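Local coordinates for protein meso-diaminopimelate dehydrogenase (Clostridium tetani, PDB 3WGY) that catalyses the NADP-dependent, reversible oxidative deamination of meso-2,6-diaminopimelate and here, as an engineered variant, holds the 2-oxo acid 4-methyl-2-oxovalerate, at residues G122-G126 with L127-N131; C189-T193 with R194-E198; E207-L211 with K212-Q216; G301-V305 with L306-F310. The protein carries 6 engineered substitutions. One frame throughout, in Å; residues are numbered along the deposited sequence.

Overall arrangement
Four short-range contacts follow one another along the chain, none nested in or crossing another. Contact 1 (122-131) opens helix 123-138 near the centre of the chain. Contact 2 (189-198) ends the loop after helix 177-184, turns through helix 193-196 and enters strand 197-205. Contact 3 (207-216) closes the loop between that strand and helix 211-219 at the outer surface. Contact 4 (301-310) carries the chain off strand 301-303, the last strand of the seven-stranded parallel sheet. Contacts 1 and 4 touch, Leu-130 packing on Val-305 and Phe-310, and both reach the second subunit; the centres of contacts 3 and 4 lie about 50 Å apart.

Contact 1: G122-G126 with L127-N131; sequences GWDPG and LFSLN
Trp-123 and Phe-128 meet in an offset edge-to-face stack at the start of helix 123-138, their ring planes 85° apart. The six-membered indole ring sends its CE3 edge over one face of the phenyl ring, 3.6 Å from Phe-128 CE2. With chi1 of Trp-123 at 54°, CG stands between its own backbone N and carbonyl carbon, and the indole runs alongside the phenylalanine. Asp-124 crosses from another direction: its OD2 lies near the phenyl plane, 3.3 Å from Phe-128 CD2.

The tight part is the buried backbone. The first turn, which contains the cis peptide before Pro-125, is wide, of pi type: Leu-127 N reaches Gly-122 O at 2.8 Å, and Phe-128 N reaches Trp-123 O at only 2.6 Å. The ordinary helical bond appears next, Leu-130 N to Gly-126 O at 3.1 Å. Ser-129 OG folds back to accept Gly-126 N at 2.9 Å, a nearly straight bond (167°), and it is also bonded to Leu-326 OXT of the second subunit. The more open side is that of Trp-123 and Asp-124, both partly exposed. There the indole packs on helix 276-296 and strand 264-273, while Asp-124 OD2 makes a salt bridge with Arg-132 and accepts a hydrogen bond from Trp-148 NE1; the side chain of Trp-123 is about 10 Å from the bound oxo acid.

Chemically, Arg-132 and Trp-148 fix the place of the Asp-124 carboxylate, and the buried hydroxyl of Ser-129 ties the irregular helix start to the C terminus of the partner subunit.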
loop_
_atom_site.group_PDB
_atom_site.type_symbol
_atom_site.label_atom_id
_atom_site.label_comp_id
_atom_site.label_asym_id
_atom_site.label_seq_id
_atom_site.Cartn_x
_atom_site.Cartn_y
_atom_site.Cartn_z
ATOM N N GLY B 122 0.993 -12.747 -3.630
ATOM C CA GLY B 122 1.303 -13.196 -2.280
ATOM C C GLY B 122 1.848 -11.966 -1.571
ATOM O O GLY B 122 1.480 -10.850 -1.961
ATOM N N TRP B 123 2.698 -12.118 -0.553
ATOM C CA TRP B 123 3.222 -10.914 0.084
ATOM C C TRP B 123 4.526 -10.467 -0.570
ATOM O O TRP B 123 4.782 -9.273 -0.675
ATOM C CB TRP B 123 3.345 -11.045 1.623
ATOM C CG TRP B 123 4.109 -12.205 2.220
ATOM C CD1 TRP B 123 3.692 -13.504 2.321
ATOM C CD2 TRP B 123 5.367 -12.134 2.915
ATOM N NE1 TRP B 123 4.606 -14.240 3.044
ATOM C CE2 TRP B 123 5.644 -13.426 3.418
ATOM C CE3 TRP B 123 6.285 -11.103 3.162
ATOM C CZ2 TRP B 123 6.800 -13.717 4.155
ATOM C CZ3 TRP B 123 7.436 -11.394 3.898
ATOM C CH2 TRP B 123 7.680 -12.690 4.384
ATOM N N ASP B 124 5.346 -11.417 -1.015
ATOM C CA ASP B 124 6.566 -11.080 -1.754
ATOM C C ASP B 124 7.063 -12.301 -2.506
ATOM O O ASP B 124 7.649 -13.211 -1.917
ATOM C CB ASP B 124 7.687 -10.549 -0.858
ATOM C CG ASP B 124 8.768 -9.812 -1.660
ATOM O OD1 ASP B 124 8.662 -9.775 -2.910
ATOM O OD2 ASP B 124 9.719 -9.267 -1.052
ATOM N N PRO B 125 6.849 -12.327 -3.830
ATOM C CA PRO B 125 6.179 -11.269 -4.602
ATOM C C PRO B 125 4.707 -11.055 -4.238
ATOM O O PRO B 125 4.056 -11.926 -3.652
ATOM C CB PRO B 125 6.352 -11.746 -6.042
ATOM C CG PRO B 125 6.232 -13.235 -5.891
ATOM C CD PRO B 125 7.116 -13.501 -4.683
ATOM N N GLY B 126 4.194 -9.883 -4.599
ATOM C CA GLY B 126 2.813 -9.559 -4.307
ATOM C C GLY B 126 2.691 -8.189 -3.672
ATOM O O GLY B 126 2.983 -7.174 -4.307
ATOM N N LEU B 127 2.278 -8.153 -2.408
ATOM C CA LEU B 127 2.112 -6.876 -1.725
ATOM C C LEU B 127 3.410 -6.072 -1.637
ATOM O O LEU B 127 3.401 -4.858 -1.828
ATOM C CB LEU B 127 1.525 -7.096 -0.331
ATOM C CG LEU B 127 0.241 -7.932 -0.332
ATOM C CD1 LEU B 127 -0.330 -7.978 1.073
ATOM C CD2 LEU B 127 -0.773 -7.329 -1.295
ATOM N N PHE B 128 4.526 -6.733 -1.355
ATOM C CA PHE B 128 5.779 -6.000 -1.268
ATOM C C PHE B 128 6.139 -5.378 -2.607
ATOM O O PHE B 128 6.641 -4.255 -2.664
ATOM C CB PHE B 128 6.903 -6.916 -0.771
ATOM C CG PHE B 128 6.916 -7.103 0.722
ATOM C CD1 PHE B 128 5.851 -6.669 1.503
ATOM C CD2 PHE B 128 7.984 -7.726 1.346
ATOM C CE1 PHE B 128 5.858 -6.859 2.884
ATOM C CE2 PHE B 128 7.998 -7.918 2.729
ATOM C CZ PHE B 128 6.938 -7.486 3.497
ATOM N N SER B 129 5.861 -6.109 -3.685
ATOM C CA SER B 129 6.136 -5.645 -5.037
ATOM C C SER B 129 5.363 -4.359 -5.307
ATOM O O SER B 129 5.915 -3.389 -5.816
ATOM C CB SER B 129 5.708 -6.707 -6.060
ATOM O OG SER B 129 6.175 -7.992 -5.685
ATOM N N LEU B 130 4.078 -4.363 -4.964
ATOM C CA LEU B 130 3.228 -3.197 -5.180
ATOM C C LEU B 130 3.770 -1.988 -4.439
ATOM O O LEU B 130 3.762 -0.873 -4.965
ATOM C CB LEU B 130 1.801 -3.471 -4.695
ATOM C CG LEU B 130 0.921 -4.375 -5.558
ATOM C CD1 LEU B 130 -0.238 -4.921 -4.727
ATOM C CD2 LEU B 130 0.419 -3.569 -6.781
ATOM N N ASN B 131 4.235 -2.206 -3.212
ATOM C CA ASN B 131 4.746 -1.104 -2.427
ATOM C C ASN B 131 6.101 -0.593 -2.866
ATOM O O ASN B 131 6.395 0.585 -2.669
ATOM C CB ASN B 131 4.729 -1.448 -0.935
ATOM C CG ASN B 131 3.332 -1.317 -0.346
ATOM O OD1 ASN B 131 2.539 -2.258 -0.364
ATOM N ND2 ASN B 131 3.015 -0.134 0.138
#

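Contact 2: C189-T193 with R194-E198; sequences CDFTT and REKHE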
loop_
_atom_site.group_PDB
_atom_site.type_symbol
_atom_site.label_atom_id
_atom_site.label_comp_id
_atom_site.label_asym_id
_atom_site.label_seq_id
_atom_site.Cartn_x
_atom_site.Cartn_y
_atom_site.Cartn_z
ATOM N N CYS B 189 21.032 6.382 2.240
ATOM C CA CYS B 189 22.205 5.525 2.325
ATOM C C CYS B 189 21.925 4.179 1.688
ATOM O O CYS B 189 20.771 3.799 1.487
ATOM C CB CYS B 189 22.597 5.302 3.785
ATOM S SG CYS B 189 21.330 4.444 4.731
ATOM N N ASP B 190 22.994 3.470 1.353
ATOM C CA ASP B 190 22.892 2.147 0.774
ATOM C C ASP B 190 23.377 1.241 1.899
ATOM O O ASP B 190 24.248 1.629 2.679
ATOM C CB ASP B 190 23.798 2.033 -0.452
ATOM C CG ASP B 190 23.462 3.058 -1.523
ATOM O OD1 ASP B 190 22.361 2.969 -2.105
ATOM O OD2 ASP B 190 24.295 3.960 -1.774
ATOM N N PHE B 191 22.807 0.050 2.006
ATOM C CA PHE B 191 23.204 -0.862 3.070
ATOM C C PHE B 191 24.000 -2.042 2.546
ATOM O O PHE B 191 23.732 -2.546 1.457
ATOM C CB PHE B 191 21.962 -1.386 3.803
ATOM C CG PHE B 191 21.258 -0.352 4.633
ATOM C CD1 PHE B 191 21.838 0.135 5.798
ATOM C CD2 PHE B 191 20.015 0.139 4.246
ATOM C CE1 PHE B 191 21.192 1.097 6.571
ATOM C CE2 PHE B 191 19.356 1.105 5.011
ATOM C CZ PHE B 191 19.946 1.585 6.176
ATOM N N THR B 192 24.988 -2.473 3.321
ATOM C CA THR B 192 25.782 -3.632 2.950
ATOM C C THR B 192 24.932 -4.804 3.434
ATOM O O THR B 192 24.088 -4.632 4.323
ATOM C CB THR B 192 27.127 -3.673 3.697
ATOM O OG1 THR B 192 26.886 -3.850 5.099
ATOM C CG2 THR B 192 27.904 -2.386 3.473
ATOM N N THR B 193 25.137 -5.981 2.857
ATOM C CA THR B 193 24.368 -7.156 3.257
ATOM C C THR B 193 24.438 -7.344 4.762
ATOM O O THR B 193 23.431 -7.621 5.417
ATOM C CB THR B 193 24.912 -8.427 2.599
ATOM O OG1 THR B 193 24.832 -8.297 1.174
ATOM C CG2 THR B 193 24.107 -9.630 3.038
ATOM N N ARG B 194 25.638 -7.169 5.298
ATOM C CA ARG B 194 25.889 -7.342 6.719
ATOM C C ARG B 194 25.158 -6.365 7.637
ATOM O O ARG B 194 24.978 -6.643 8.825
ATOM C CB ARG B 194 27.390 -7.257 6.991
ATOM C CG ARG B 194 27.751 -7.649 8.406
ATOM C CD ARG B 194 29.249 -7.641 8.651
ATOM N NE ARG B 194 29.626 -8.779 9.478
ATOM C CZ ARG B 194 29.778 -10.018 9.018
ATOM N NH1 ARG B 194 29.601 -10.280 7.729
ATOM N NH2 ARG B 194 30.085 -10.998 9.850
ATOM N N GLU B 195 24.742 -5.224 7.100
ATOM C CA GLU B 195 24.048 -4.227 7.908
ATOM C C GLU B 195 22.528 -4.383 7.946
ATOM O O GLU B 195 21.897 -3.994 8.929
ATOM C CB GLU B 195 24.384 -2.817 7.410
ATOM C CG GLU B 195 25.871 -2.489 7.406
ATOM C CD GLU B 195 26.168 -1.150 6.755
ATOM O OE1 GLU B 195 25.663 -0.902 5.638
ATOM O OE2 GLU B 195 26.910 -0.344 7.353
ATOM N N LYS B 196 21.947 -4.950 6.891
ATOM C CA LYS B 196 20.489 -5.119 6.796
ATOM C C LYS B 196 19.856 -6.246 7.611
ATOM O O LYS B 196 18.820 -6.039 8.246
ATOM C CB LYS B 196 20.064 -5.298 5.333
ATOM C CG LYS B 196 20.276 -4.081 4.452
ATOM C CD LYS B 196 19.771 -4.327 3.037
ATOM C CE LYS B 196 18.258 -4.493 2.998
ATOM N NZ LYS B 196 17.782 -4.798 1.619
ATOM N N HIS B 197 20.453 -7.436 7.570
ATOM C CA HIS B 197 19.912 -8.582 8.292
ATOM C C HIS B 197 20.961 -9.392 9.039
ATOM O O HIS B 197 22.104 -9.510 8.597
ATOM C CB HIS B 197 19.205 -9.561 7.341
ATOM C CG HIS B 197 18.162 -8.939 6.464
ATOM N ND1 HIS B 197 18.478 -8.234 5.319
ATOM C CD2 HIS B 197 16.809 -8.958 6.537
ATOM C CE1 HIS B 197 17.363 -7.850 4.722
ATOM N NE2 HIS B 197 16.338 -8.273 5.441
ATOM N N GLU B 198 20.547 -9.973 10.160
ATOM C CA GLU B 198 21.425 -10.831 10.948
ATOM C C GLU B 198 20.772 -12.211 10.916
ATOM O O GLU B 198 19.621 -12.354 10.493
ATOM C CB GLU B 198 21.528 -10.344 12.397
ATOM C CG GLU B 198 20.334 -10.698 13.258
ATOM C CD GLU B 198 20.519 -10.317 14.722
ATOM O OE1 GLU B 198 21.497 -10.775 15.346
ATOM O OE2 GLU B 198 19.680 -9.562 15.254
HETATM O O HOH W 1 26.249 1.726 4.663
HETATM O O HOH W 2 20.943 -8.395 4.279
#
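Thr-192 and Glu-195 form a capping box at the start of the short helix 193-196, with Thr-192 as N-cap. The glutamate side chain turns back over the threonine. Its CB is 3.6 Å from Thr-192 O, and from there CG, anti to the carbonyl carbon (chi1 -57°), starts an extended run past the threonine hydroxyl, where the modelled spacing is too tight to rely on. CD follows beside the N-cap backbone, and OE1 closes the box by accepting Thr-192 N at 2.9 Å, in a nearly straight bond (172°) on the anti side of the carboxylate. The same OE1 sits at the edge of the Phe-191 ring and takes a second bond from water 1, which also donates to Asp-190 O. The return bond, Glu-195 N to Thr-192 OG1, is weak and its geometry doubtful, but Glu-195 N also reaches Thr-192 O at 2.9 Å.

On the other flank Phe-191 and Lys-196 cross at about a right angle, Phe-191 CB lying 3.2 Å from Lys-196 CG. The ring of Phe-191 packs on helix 177-184 and meets His-145 edge-to-face, while the lysine amino end leads off to Thr-146 O and a cation-pi contact with Phe-147. His-197, hydrogen-bonded through NE2 to the backbone N of Trp-148, begins strand 197-205. Water 2 donates to Thr-193 O at 2.8 Å and lies in the plane of the imidazole, 2.7 Å from His-197 ND1.

Contact 3: E207-L211 with K212-Q216; sequences ENADL and KKIEQ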
loop_
_atom_site.group_PDB
_atom_site.type_symbol
_atom_site.label_atom_id
_atom_site.label_comp_id
_atom_site.label_asym_id
_atom_site.label_seq_id
_atom_site.Cartn_x
_atom_site.Cartn_y
_atom_site.Cartn_z
ATOM N N GLU B 207 25.034 -35.458 21.628
ATOM C CA GLU B 207 25.681 -35.529 22.936
ATOM C C GLU B 207 27.182 -35.422 22.681
ATOM O O GLU B 207 27.700 -36.035 21.744
ATOM C CB GLU B 207 25.337 -36.831 23.662
ATOM C CG GLU B 207 25.963 -38.085 23.095
ATOM C CD GLU B 207 25.599 -39.312 23.916
ATOM O OE1 GLU B 207 25.885 -39.322 25.136
ATOM O OE2 GLU B 207 25.018 -40.261 23.346
ATOM N N ASN B 208 27.864 -34.636 23.512
ATOM C CA ASN B 208 29.299 -34.372 23.364
ATOM C C ASN B 208 29.363 -33.246 22.319
ATOM O O ASN B 208 29.116 -32.082 22.643
ATOM C CB ASN B 208 30.042 -35.629 22.872
ATOM C CG ASN B 208 29.767 -36.857 23.745
ATOM O OD1 ASN B 208 30.074 -36.873 24.941
ATOM N ND2 ASN B 208 29.185 -37.889 23.143
ATOM N N ALA B 209 29.697 -33.591 21.077
ATOM C CA ALA B 209 29.735 -32.639 19.952
ATOM C C ALA B 209 30.829 -31.566 19.809
ATOM O O ALA B 209 31.538 -31.553 18.798
ATOM C CB ALA B 209 28.358 -31.961 19.823
ATOM N N ASP B 210 30.932 -30.664 20.789
ATOM C CA ASP B 210 31.889 -29.536 20.793
ATOM C C ASP B 210 31.124 -28.285 20.335
ATOM O O ASP B 210 31.145 -27.909 19.161
ATOM C CB ASP B 210 33.084 -29.773 19.858
ATOM C CG ASP B 210 34.208 -28.757 20.066
ATOM O OD1 ASP B 210 33.916 -27.571 20.315
ATOM O OD2 ASP B 210 35.391 -29.139 19.969
ATOM N N LEU B 211 30.456 -27.649 21.291
ATOM C CA LEU B 211 29.636 -26.472 21.054
ATOM C C LEU B 211 30.346 -25.268 20.432
ATOM O O LEU B 211 29.804 -24.626 19.534
ATOM C CB LEU B 211 28.970 -26.063 22.367
ATOM C CG LEU B 211 28.256 -27.201 23.109
ATOM C CD1 LEU B 211 27.585 -26.647 24.354
ATOM C CD2 LEU B 211 27.232 -27.869 22.195
ATOM N N LYS B 212 31.548 -24.947 20.902
ATOM C CA LYS B 212 32.262 -23.810 20.341
ATOM C C LYS B 212 32.576 -24.062 18.865
ATOM O O LYS B 212 32.547 -23.141 18.049
ATOM C CB LYS B 212 33.555 -23.544 21.120
ATOM C CG LYS B 212 34.203 -22.204 20.799
ATOM C CD LYS B 212 33.274 -21.042 21.132
ATOM C CE LYS B 212 33.884 -19.714 20.754
ATOM N NZ LYS B 212 32.917 -18.607 20.960
ATOM N N LYS B 213 32.846 -25.318 18.523
ATOM C CA LYS B 213 33.177 -25.695 17.155
ATOM C C LYS B 213 31.977 -25.658 16.199
ATOM O O LYS B 213 32.122 -25.341 15.011
ATOM C CB LYS B 213 33.802 -27.087 17.153
ATOM C CG LYS B 213 34.615 -27.383 15.915
ATOM C CD LYS B 213 36.048 -27.789 16.262
ATOM C CE LYS B 213 36.106 -29.142 16.960
ATOM N NZ LYS B 213 37.515 -29.586 17.215
ATOM N N ILE B 214 30.799 -25.995 16.708
ATOM C CA ILE B 214 29.588 -25.973 15.890
ATOM C C ILE B 214 29.275 -24.517 15.572
ATOM O O ILE B 214 28.961 -24.165 14.435
ATOM C CB ILE B 214 28.386 -26.587 16.650
ATOM C CG1 ILE B 214 28.559 -28.100 16.766
ATOM C CG2 ILE B 214 27.087 -26.246 15.938
ATOM C CD1 ILE B 214 27.504 -28.764 17.634
ATOM N N GLU B 215 29.386 -23.683 16.598
ATOM C CA GLU B 215 29.126 -22.258 16.488
ATOM C C GLU B 215 29.970 -21.607 15.405
ATOM O O GLU B 215 29.494 -20.740 14.667
ATOM C CB GLU B 215 29.424 -21.580 17.820
ATOM C CG GLU B 215 29.001 -20.135 17.895
ATOM C CD GLU B 215 29.541 -19.460 19.129
ATOM O OE1 GLU B 215 29.928 -20.182 20.074
ATOM O OE2 GLU B 215 29.576 -18.216 19.158
ATOM N N GLN B 216 31.230 -22.018 15.311
ATOM C CA GLN B 216 32.121 -21.448 14.317
ATOM C C GLN B 216 31.958 -22.088 12.943
ATOM O O GLN B 216 32.229 -21.452 11.923
ATOM C CB GLN B 216 33.569 -21.535 14.813
ATOM C CG GLN B 216 33.778 -20.804 16.142
ATOM C CD GLN B 216 33.376 -19.333 16.075
ATOM O OE1 GLN B 216 33.950 -18.554 15.316
ATOM N NE2 GLN B 216 32.385 -18.954 16.871
HETATM O O HOH W 3 36.647 -31.169 19.290
#
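Asp-210 and Lys-213 meet through both carboxylate oxygens of the aspartate at the start of helix 211-219. Among the hydrogen bonds, the capping one comes first: Asp-210 OD1 accepts Lys-213 N at 3.1 Å, the donor standing well above the carboxylate plane (46° out of it). CG of the aspartate is anti to its backbone N (chi1 -168°), which swings the carboxylate forward over the first turn. The backbone then settles into helical bonding, with Ile-214 N to Asp-210 O at 3.1 Å and Glu-215 N to Leu-211 O at the same length.

Charge pairing uses the other carboxylate oxygen. The Lys-213 chain bends at its second and third torsions, laying CE 3.1 Å from Asp-210 OD2 and setting NZ 3.5 Å from that oxygen in a salt bridge. Water 3 spans the two groups, donating to Asp-210 OD2 and accepting from Lys-213 NZ at 2.8 Å. Within the first turns of the helix, Lys-212 NZ and Glu-215 OE1 make a second, long salt bridge with a weak hydrogen bond.

Apolar contact is slight: Ala-209 CB approaches Ile-214 CD1 at 4.0 Å. Ile-214 is the buried member, and with Leu-211 it packs on Phe-234 of strand 230-234, while the two lysines are exposed.

An aspartate N-cap bonded to the amide three residues on, flanked by an apolar pair placed as in a hydrophobic staple, is typical of a helix N terminus.

Contact 4: G301-V305 with L306-F310; sequences GAVTV and LDIPF
The backbone runs extended through Val-303 and Thr-304 and then winds into a 3-10 turn, Asp-307 N bonding to Thr-304 O at 3.0 Å and Ile-308 N to Val-305 O at 3.2 Å; both donors stand above the carbonyl planes they address.

Asp-307 folds back on the Val-303/Thr-304 backbone. Its CG is anti to the carbonyl carbon (chi1 -47°), and OD2 accepts Thr-304 N at 2.9 Å, almost straight (175°) and on the anti side of the carboxylate. In the other direction Thr-304 OG1 takes a weak bond from Leu-306 N, 3.1 Å away, closing an ST turn. Water 4 joins the two polar groups, lying 2.6 Å from Thr-304 OG1 and donating to Asp-307 OD2, so that oxygen is gripped by an amide and a water. Water 5 ties the carbonyls of Val-305 and Ile-308 across the turn. The apolar groups spread around this polar knot: Val-305 CG2 meets Leu-306 CD1 at 3.5 Å, and Val-303 CG2 more loosely faces Ile-308 CD1 at 4.4 Å.

Val-303 pairs by backbone with Ser-117 of strand 116-118 and with Ile-119 just beyond it, Ile-308 packs on helix 276-296, and Leu-306 reaches Leu-133 of helix 123-138. Farther along, Phe-310 meets its counterpart Phe-310 of the second subunit, placing the turn at the edge of the parallel sheet and within the dimer interface.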
loop_
_atom_site.group_PDB
_atom_site.type_symbol
_atom_site.label_atom_id
_atom_site.label_comp_id
_atom_site.label_asym_id
_atom_site.label_seq_id
_atom_site.Cartn_x
_atom_site.Cartn_y
_atom_site.Cartn_z
ATOM N N GLY B 301 -4.878 -13.375 -21.197
ATOM C CA GLY B 301 -3.442 -13.339 -20.978
ATOM C C GLY B 301 -3.009 -13.388 -19.525
ATOM O O GLY B 301 -3.828 -13.581 -18.624
ATOM N N ALA B 302 -1.712 -13.211 -19.300
ATOM C CA ALA B 302 -1.156 -13.227 -17.952
ATOM C C ALA B 302 -1.052 -11.808 -17.399
ATOM O O ALA B 302 -0.834 -10.855 -18.143
ATOM C CB ALA B 302 0.216 -13.887 -17.955
ATOM N N VAL B 303 -1.212 -11.683 -16.087
ATOM C CA VAL B 303 -1.137 -10.395 -15.404
ATOM C C VAL B 303 -0.459 -10.586 -14.056
ATOM O O VAL B 303 -0.413 -11.701 -13.527
ATOM C CB VAL B 303 -2.547 -9.807 -15.135
ATOM C CG1 VAL B 303 -3.234 -9.455 -16.442
ATOM C CG2 VAL B 303 -3.379 -10.806 -14.345
ATOM N N THR B 304 0.072 -9.495 -13.514
ATOM C CA THR B 304 0.717 -9.514 -12.213
ATOM C C THR B 304 -0.093 -8.573 -11.323
ATOM O O THR B 304 -0.992 -7.875 -11.809
ATOM C CB THR B 304 2.175 -9.005 -12.287
ATOM O OG1 THR B 304 2.186 -7.583 -12.457
ATOM C CG2 THR B 304 2.906 -9.649 -13.460
ATOM N N VAL B 305 0.212 -8.545 -10.029
ATOM C CA VAL B 305 -0.514 -7.658 -9.130
ATOM C C VAL B 305 -0.372 -6.199 -9.569
ATOM O O VAL B 305 -1.231 -5.376 -9.281
ATOM C CB VAL B 305 -0.007 -7.792 -7.676
ATOM C CG1 VAL B 305 -0.270 -9.197 -7.176
ATOM C CG2 VAL B 305 1.487 -7.474 -7.602
ATOM N N LEU B 306 0.717 -5.895 -10.269
ATOM C CA LEU B 306 0.993 -4.543 -10.752
ATOM C C LEU B 306 -0.050 -4.003 -11.729
ATOM O O LEU B 306 -0.209 -2.788 -11.846
ATOM C CB LEU B 306 2.368 -4.491 -11.426
ATOM C CG LEU B 306 3.647 -4.386 -10.575
ATOM C CD1 LEU B 306 3.595 -5.320 -9.397
ATOM C CD2 LEU B 306 4.856 -4.691 -11.454
ATOM N N ASP B 307 -0.755 -4.900 -12.419
ATOM C CA ASP B 307 -1.774 -4.518 -13.402
ATOM C C ASP B 307 -3.194 -4.474 -12.855
ATOM O O ASP B 307 -4.116 -4.123 -13.586
ATOM C CB ASP B 307 -1.812 -5.517 -14.568
ATOM C CG ASP B 307 -0.448 -5.853 -15.108
ATOM O OD1 ASP B 307 0.269 -4.929 -15.533
ATOM O OD2 ASP B 307 -0.097 -7.055 -15.113
ATOM N N ILE B 308 -3.383 -4.825 -11.589
ATOM C CA ILE B 308 -4.730 -4.884 -11.026
ATOM C C ILE B 308 -5.109 -3.809 -10.007
ATOM O O ILE B 308 -4.501 -3.696 -8.952
ATOM C CB ILE B 308 -4.959 -6.260 -10.361
ATOM C CG1 ILE B 308 -4.661 -7.379 -11.360
ATOM C CG2 ILE B 308 -6.385 -6.369 -9.862
ATOM C CD1 ILE B 308 -4.691 -8.760 -10.735
ATOM N N PRO B 309 -6.153 -3.022 -10.310
ATOM C CA PRO B 309 -6.624 -1.956 -9.418
ATOM C C PRO B 309 -7.097 -2.614 -8.126
ATOM O O PRO B 309 -7.691 -3.697 -8.158
ATOM C CB PRO B 309 -7.785 -1.333 -10.204
ATOM C CG PRO B 309 -7.456 -1.657 -11.628
ATOM C CD PRO B 309 -6.971 -3.079 -11.529
ATOM N N PHE B 310 -6.832 -1.972 -6.996
ATOM C CA PHE B 310 -7.231 -2.538 -5.713
ATOM C C PHE B 310 -8.745 -2.742 -5.610
ATOM O O PHE B 310 -9.206 -3.611 -4.876
ATOM C CB PHE B 310 -6.743 -1.652 -4.567
ATOM C CG PHE B 310 -5.275 -1.801 -4.261
ATOM C CD1 PHE B 310 -4.419 -2.445 -5.148
ATOM C CD2 PHE B 310 -4.747 -1.273 -3.090
ATOM C CE1 PHE B 310 -3.058 -2.557 -4.871
ATOM C CE2 PHE B 310 -3.388 -1.380 -2.803
ATOM C CZ PHE B 310 -2.543 -2.020 -3.690
HETATM O O HOH W 4 2.454 -6.809 -14.918
HETATM O O HOH W 5 -2.814 -5.170 -7.388
#